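Pseudouridylate synthase RPUSD4, mitochondrial (Homo sapiens, PDB 5UBA) catalyses the isomerisation of uridine to pseudouridine in mitochondrial RNAs, including 16S ribosomal RNA, a modification needed to assemble that RNA into a functional mitochondrial ribosome. Local coordinates at residues 84-89 / 250-255; 111-116 / 191-196. All coordinates share one frame; numbering follows the deposited sequence. Where two conformers were deposited one is given.

Interaction 1. Residues 84-89 / 250-255; sequences KETTGV and LHLHAR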
# COMPACT_ATOMS: atom_id res chain seq x y z
N LYS A 84 -7.71 1.71 -0.55
CA LYS A 84 -8.48 1.13 -1.65
C LYS A 84 -7.62 0.62 -2.79
O LYS A 84 -7.84 -0.46 -3.29
CB LYS A 84 -9.48 2.18 -2.17
CG LYS A 84 -10.37 1.78 -3.32
CD LYS A 84 -11.08 2.99 -3.90
CE LYS A 84 -12.17 2.58 -4.89
NZ LYS A 84 -13.00 3.76 -5.25
N GLU A 85 -6.63 1.41 -3.21
CA GLU A 85 -5.79 1.02 -4.33
C GLU A 85 -4.57 0.20 -3.95
O GLU A 85 -3.75 -0.11 -4.81
CB GLU A 85 -5.32 2.25 -5.11
CG GLU A 85 -6.35 2.85 -6.06
CD GLU A 85 -5.65 3.75 -7.07
OE1 GLU A 85 -5.23 4.85 -6.70
OE2 GLU A 85 -5.47 3.33 -8.23
N THR A 86 -4.46 -0.19 -2.69
CA THR A 86 -3.46 -1.16 -2.26
C THR A 86 -4.00 -2.57 -2.35
O THR A 86 -5.16 -2.80 -2.08
CB THR A 86 -3.02 -0.82 -0.83
OG1 THR A 86 -2.51 0.53 -0.85
CG2 THR A 86 -1.95 -1.82 -0.28
N THR A 87 -3.14 -3.50 -2.74
CA THR A 87 -3.46 -4.90 -2.78
C THR A 87 -2.72 -5.64 -1.68
O THR A 87 -1.78 -5.12 -1.10
CB THR A 87 -3.08 -5.49 -4.14
OG1 THR A 87 -1.69 -5.28 -4.38
CG2 THR A 87 -3.88 -4.87 -5.28
N GLY A 88 -3.17 -6.87 -1.38
CA GLY A 88 -2.34 -7.82 -0.68
C GLY A 88 -2.73 -8.10 0.76
O GLY A 88 -3.90 -8.13 1.10
N VAL A 89 -1.71 -8.33 1.60
CA VAL A 89 -1.92 -9.01 2.88
C VAL A 89 -2.80 -8.22 3.83
O VAL A 89 -2.52 -7.07 4.16
CB VAL A 89 -0.58 -9.30 3.61
CG1 VAL A 89 -0.86 -10.03 4.93
CG2 VAL A 89 0.35 -10.16 2.78
N LEU A 250 -2.73 2.33 -9.64
CA LEU A 250 -1.60 2.38 -8.70
C LEU A 250 -0.95 1.00 -8.57
O LEU A 250 -1.64 -0.02 -8.62
CB LEU A 250 -2.10 2.83 -7.34
CG LEU A 250 -1.02 3.25 -6.34
CD1 LEU A 250 -0.35 4.58 -6.71
CD2 LEU A 250 -1.66 3.33 -4.97
N HIS A 251 0.38 0.98 -8.43
CA HIS A 251 1.17 -0.24 -8.26
C HIS A 251 1.79 -0.23 -6.87
O HIS A 251 2.99 -0.00 -6.70
CB HIS A 251 2.26 -0.36 -9.34
CG HIS A 251 1.73 -0.69 -10.70
ND1 HIS A 251 0.86 0.14 -11.38
CD2 HIS A 251 1.97 -1.74 -11.50
CE1 HIS A 251 0.59 -0.42 -12.56
NE2 HIS A 251 1.23 -1.57 -12.64
N LEU A 252 0.96 -0.53 -5.88
CA LEU A 252 1.38 -0.58 -4.46
C LEU A 252 0.78 -1.81 -3.79
O LEU A 252 -0.44 -1.88 -3.63
CB LEU A 252 0.99 0.69 -3.73
CG LEU A 252 1.33 0.75 -2.23
CD1 LEU A 252 2.84 0.65 -2.02
CD2 LEU A 252 0.82 2.04 -1.61
N HIS A 253 1.63 -2.77 -3.45
CA HIS A 253 1.24 -4.08 -2.94
C HIS A 253 1.78 -4.31 -1.52
O HIS A 253 2.99 -4.15 -1.28
CB HIS A 253 1.81 -5.14 -3.87
CG HIS A 253 1.51 -6.54 -3.46
ND1 HIS A 253 0.23 -7.07 -3.43
CD2 HIS A 253 2.34 -7.54 -3.10
CE1 HIS A 253 0.30 -8.34 -3.08
NE2 HIS A 253 1.56 -8.65 -2.86
N ALA A 254 0.87 -4.71 -0.62
CA ALA A 254 1.26 -5.13 0.73
C ALA A 254 1.75 -6.57 0.60
O ALA A 254 0.98 -7.54 0.52
CB ALA A 254 0.07 -5.02 1.68
N ARG A 255 3.08 -6.68 0.48
CA ARG A 255 3.76 -7.92 0.18
C ARG A 255 3.91 -8.85 1.36
O ARG A 255 3.81 -10.07 1.22
CB ARG A 255 5.15 -7.58 -0.39
CG ARG A 255 6.05 -8.76 -0.63
CD ARG A 255 5.53 -9.63 -1.73
NE ARG A 255 6.53 -10.60 -2.12
CZ ARG A 255 6.36 -11.48 -3.09
NH1 ARG A 255 5.22 -11.54 -3.78
NH2 ARG A 255 7.37 -12.32 -3.39
O HOH W 1 -1.86 -1.29 -6.31

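Interaction 2. Residues 111-116 / 191-196; sequences VVKKYW and LQPITG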
# COMPACT_ATOMS: atom_id res chain seq x y z
N VAL A 111 4.88 -4.86 14.36
CA VAL A 111 4.66 -5.64 13.13
C VAL A 111 5.53 -5.10 12.00
O VAL A 111 5.49 -3.87 11.72
CB VAL A 111 3.19 -5.53 12.65
CG1 VAL A 111 2.95 -6.34 11.40
CG2 VAL A 111 2.25 -6.00 13.75
N VAL A 112 6.25 -5.99 11.33
CA VAL A 112 7.06 -5.58 10.19
C VAL A 112 6.10 -5.57 8.99
O VAL A 112 5.51 -6.61 8.68
CB VAL A 112 8.20 -6.57 9.91
CG1 VAL A 112 8.93 -6.19 8.62
CG2 VAL A 112 9.16 -6.64 11.09
N LYS A 113 5.97 -4.42 8.34
CA LYS A 113 5.08 -4.22 7.19
C LYS A 113 5.97 -3.95 5.99
O LYS A 113 6.68 -2.96 6.01
CB LYS A 113 4.18 -2.99 7.40
CG LYS A 113 3.22 -3.04 8.57
CD LYS A 113 2.52 -1.69 8.84
CE LYS A 113 3.45 -0.60 9.34
NZ LYS A 113 2.82 0.74 9.42
N LYS A 114 5.94 -4.81 4.97
CA LYS A 114 6.72 -4.60 3.74
C LYS A 114 5.78 -4.43 2.55
O LYS A 114 4.85 -5.22 2.40
CB LYS A 114 7.64 -5.78 3.45
CG LYS A 114 8.66 -6.12 4.53
CD LYS A 114 9.70 -5.03 4.69
CE LYS A 114 10.85 -5.53 5.56
NZ LYS A 114 11.98 -4.57 5.67
N TYR A 115 6.05 -3.43 1.73
CA TYR A 115 5.28 -3.15 0.54
C TYR A 115 6.21 -3.17 -0.64
O TYR A 115 7.39 -2.87 -0.51
CB TYR A 115 4.61 -1.80 0.61
CG TYR A 115 3.51 -1.67 1.63
CD1 TYR A 115 3.81 -1.61 2.97
CD2 TYR A 115 2.19 -1.52 1.22
CE1 TYR A 115 2.81 -1.46 3.92
CE2 TYR A 115 1.18 -1.38 2.15
CZ TYR A 115 1.50 -1.32 3.48
OH TYR A 115 0.49 -1.16 4.42
N TRP A 116 5.68 -3.55 -1.79
CA TRP A 116 6.41 -3.44 -3.05
C TRP A 116 5.69 -2.45 -3.93
O TRP A 116 4.45 -2.48 -4.05
CB TRP A 116 6.48 -4.79 -3.75
CG TRP A 116 7.50 -5.75 -3.17
CD1 TRP A 116 8.21 -5.63 -2.00
CD2 TRP A 116 7.91 -6.97 -3.76
NE1 TRP A 116 9.04 -6.73 -1.83
CE2 TRP A 116 8.86 -7.57 -2.90
CE3 TRP A 116 7.56 -7.62 -4.94
CZ2 TRP A 116 9.47 -8.78 -3.19
CZ3 TRP A 116 8.18 -8.83 -5.24
CH2 TRP A 116 9.13 -9.39 -4.38
N LEU A 191 9.41 -1.17 0.43
CA LEU A 191 9.15 -0.09 1.36
C LEU A 191 8.73 -0.65 2.69
O LEU A 191 7.93 -1.60 2.74
CB LEU A 191 8.00 0.74 0.82
CG LEU A 191 8.20 1.29 -0.60
CD1 LEU A 191 6.90 1.68 -1.24
CD2 LEU A 191 9.17 2.45 -0.53
N GLN A 192 9.20 -0.04 3.77
CA GLN A 192 8.77 -0.42 5.10
C GLN A 192 8.39 0.85 5.80
O GLN A 192 9.28 1.56 6.30
CB GLN A 192 9.83 -1.21 5.88
CG GLN A 192 9.34 -1.52 7.30
CD GLN A 192 10.24 -2.39 8.12
OE1 GLN A 192 11.26 -2.90 7.65
NE2 GLN A 192 9.86 -2.57 9.38
N PRO A 193 7.08 1.14 5.87
CA PRO A 193 6.62 2.25 6.70
C PRO A 193 6.82 1.83 8.17
O PRO A 193 6.37 0.74 8.58
CB PRO A 193 5.16 2.42 6.32
CG PRO A 193 4.74 1.06 5.83
CD PRO A 193 5.95 0.36 5.30
N ILE A 194 7.58 2.62 8.92
CA ILE A 194 7.78 2.35 10.34
C ILE A 194 6.61 2.93 11.10
O ILE A 194 6.04 2.26 11.97
CB ILE A 194 9.10 2.98 10.84
CG1 ILE A 194 10.29 2.43 10.03
CG2 ILE A 194 9.25 2.75 12.34
CD1 ILE A 194 10.50 0.93 10.06
N THR A 195 6.27 4.16 10.76
CA THR A 195 5.03 4.80 11.18
C THR A 195 3.87 4.34 10.29
O THR A 195 4.06 3.45 9.44
CB THR A 195 5.20 6.31 11.10
OG1 THR A 195 5.62 6.65 9.77
CG2 THR A 195 6.27 6.79 12.07
N GLY A 196 2.68 4.87 10.52
CA GLY A 196 1.48 4.44 9.82
C GLY A 196 0.59 5.58 9.40
O GLY A 196 -0.62 5.52 9.59
O HOH W 2 6.94 -1.83 9.58
O HOH W 3 3.37 1.93 12.26

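Interaction 1. Residues 84-89 / 250-255
Glu85 meets Leu250 where the two segments, running in nearly the same direction, first come together. Its CB rests on Leu250 CD2 at 3.8 Å, and the extended side chain, crossing that of Leu250 at about a right angle, carries OE2 toward the backbone N of Leu250, though the exact place of OE2 is doubtful; the same N-H also bonds to Tyr43 OH. The backbones have not yet paired here: a water accepts from Leu252 N and lies 2.7 Å from Glu85 O and 2.6 Å from Leu250 O. Next, Thr86 lays OG1 against Leu252 CD2 (3.7 Å), on the face of the sheet that Tyr115 also covers. From Thr87 on the backbones pair directly. Thr87 N bonds to Leu252 O in the carbonyl plane, and Thr87 O takes Ala254 N at 2.7 Å. The Thr87 hydroxyl, set between the backbone N and the carbonyl carbon (chi1 57°), faces the neighbouring His253, and OG1 meets ND1 at the ring edge, 2.8 Å away. Gly88 passes beside this ring, CA 3.6 Å from His253 CE1; a CB here would clash with Ala254 O and with the ring. Val89 N bonds to Ala254 O at 3.0 Å just past the corner at Gly88. With His253 NE2 bonded to Cys273 O, the buried hydroxyl-imidazole hydrogen bond leaves both ring nitrogens satisfied, which probably fixes the rotation of the imidazole, and it ties the chain just after Asp83, the probable catalytic aspartate, to strand 252-259.

Interaction 2. Residues 111-116 / 191-196
Tyr115 and Leu191 form the tight end of this antiparallel contact, a hydrogen-bonded pair in which each backbone N-H donates to the other residue's O: Tyr115 N to Leu191 O and Leu191 N to Tyr115 O, both at 2.8 Å. Their side chains share one face of the sheet, with Tyr115 CB 4.2 Å from Leu191 CB. The Tyr115 ring reaches along that face to Pro193, crossing it at about a right angle, its CE1 3.7 Å from Pro193 CG; Leu201 of helix 200-209 packs on both. Beyond Lys114 the strands splay, and water and long polar chains take over. A water accepts from Lys113 N and Gln192 NE2 and donates to Val111 O and Pro193 O, filling the place of direct backbone bonds. Lys113, bent at chi3 (-68°), brings NZ above the carbonyl plane of Thr195 O at 3.0 Å, and a second water joins NZ to Ile194 O. On the other face Gln192 stands fully extended (chi1 177°), offering OE1 to Lys114 NZ at 2.7 Å in one of the two conformers of Lys114, while Val112 CG1 lies against NE2. Were Gln192 replaced by alanine, the bridging water would probably lose a donor, and Lys114, in the conformer that uses it, its amide mate. Lys113 O, buried over Gln192 CG at 3.3 Å, has no hydrogen-bonding partner. The pairing of strands 112-120 and 186-193, with helix 200-209 covering one face, belongs to the central mixed sheet of the RluA-family pseudouridine synthase catalytic domain.

In the fold
Both contacts build the same mixed sheet: strand 252-259 of interaction 1 lies beside strand 112-120 of interaction 2, so that 86-87, 252-259, 112-120 and 186-193 follow one another across it. The centres are about 12 Å apart. The seam between them is probably sealed by a backbone hydrogen bond from Trp116 N to His253 O (2.8 Å), and Arg255 makes a cation-pi contact with Trp116. Asp83, the probable catalytic residue, stands on the Thr86 and Tyr115 side: the side chain of Asp83 lies about 4 Å from that of Thr86 and about 7 Å from that of Tyr115. Bound calcium is farther off, about 11 Å from the side chain of Leu250.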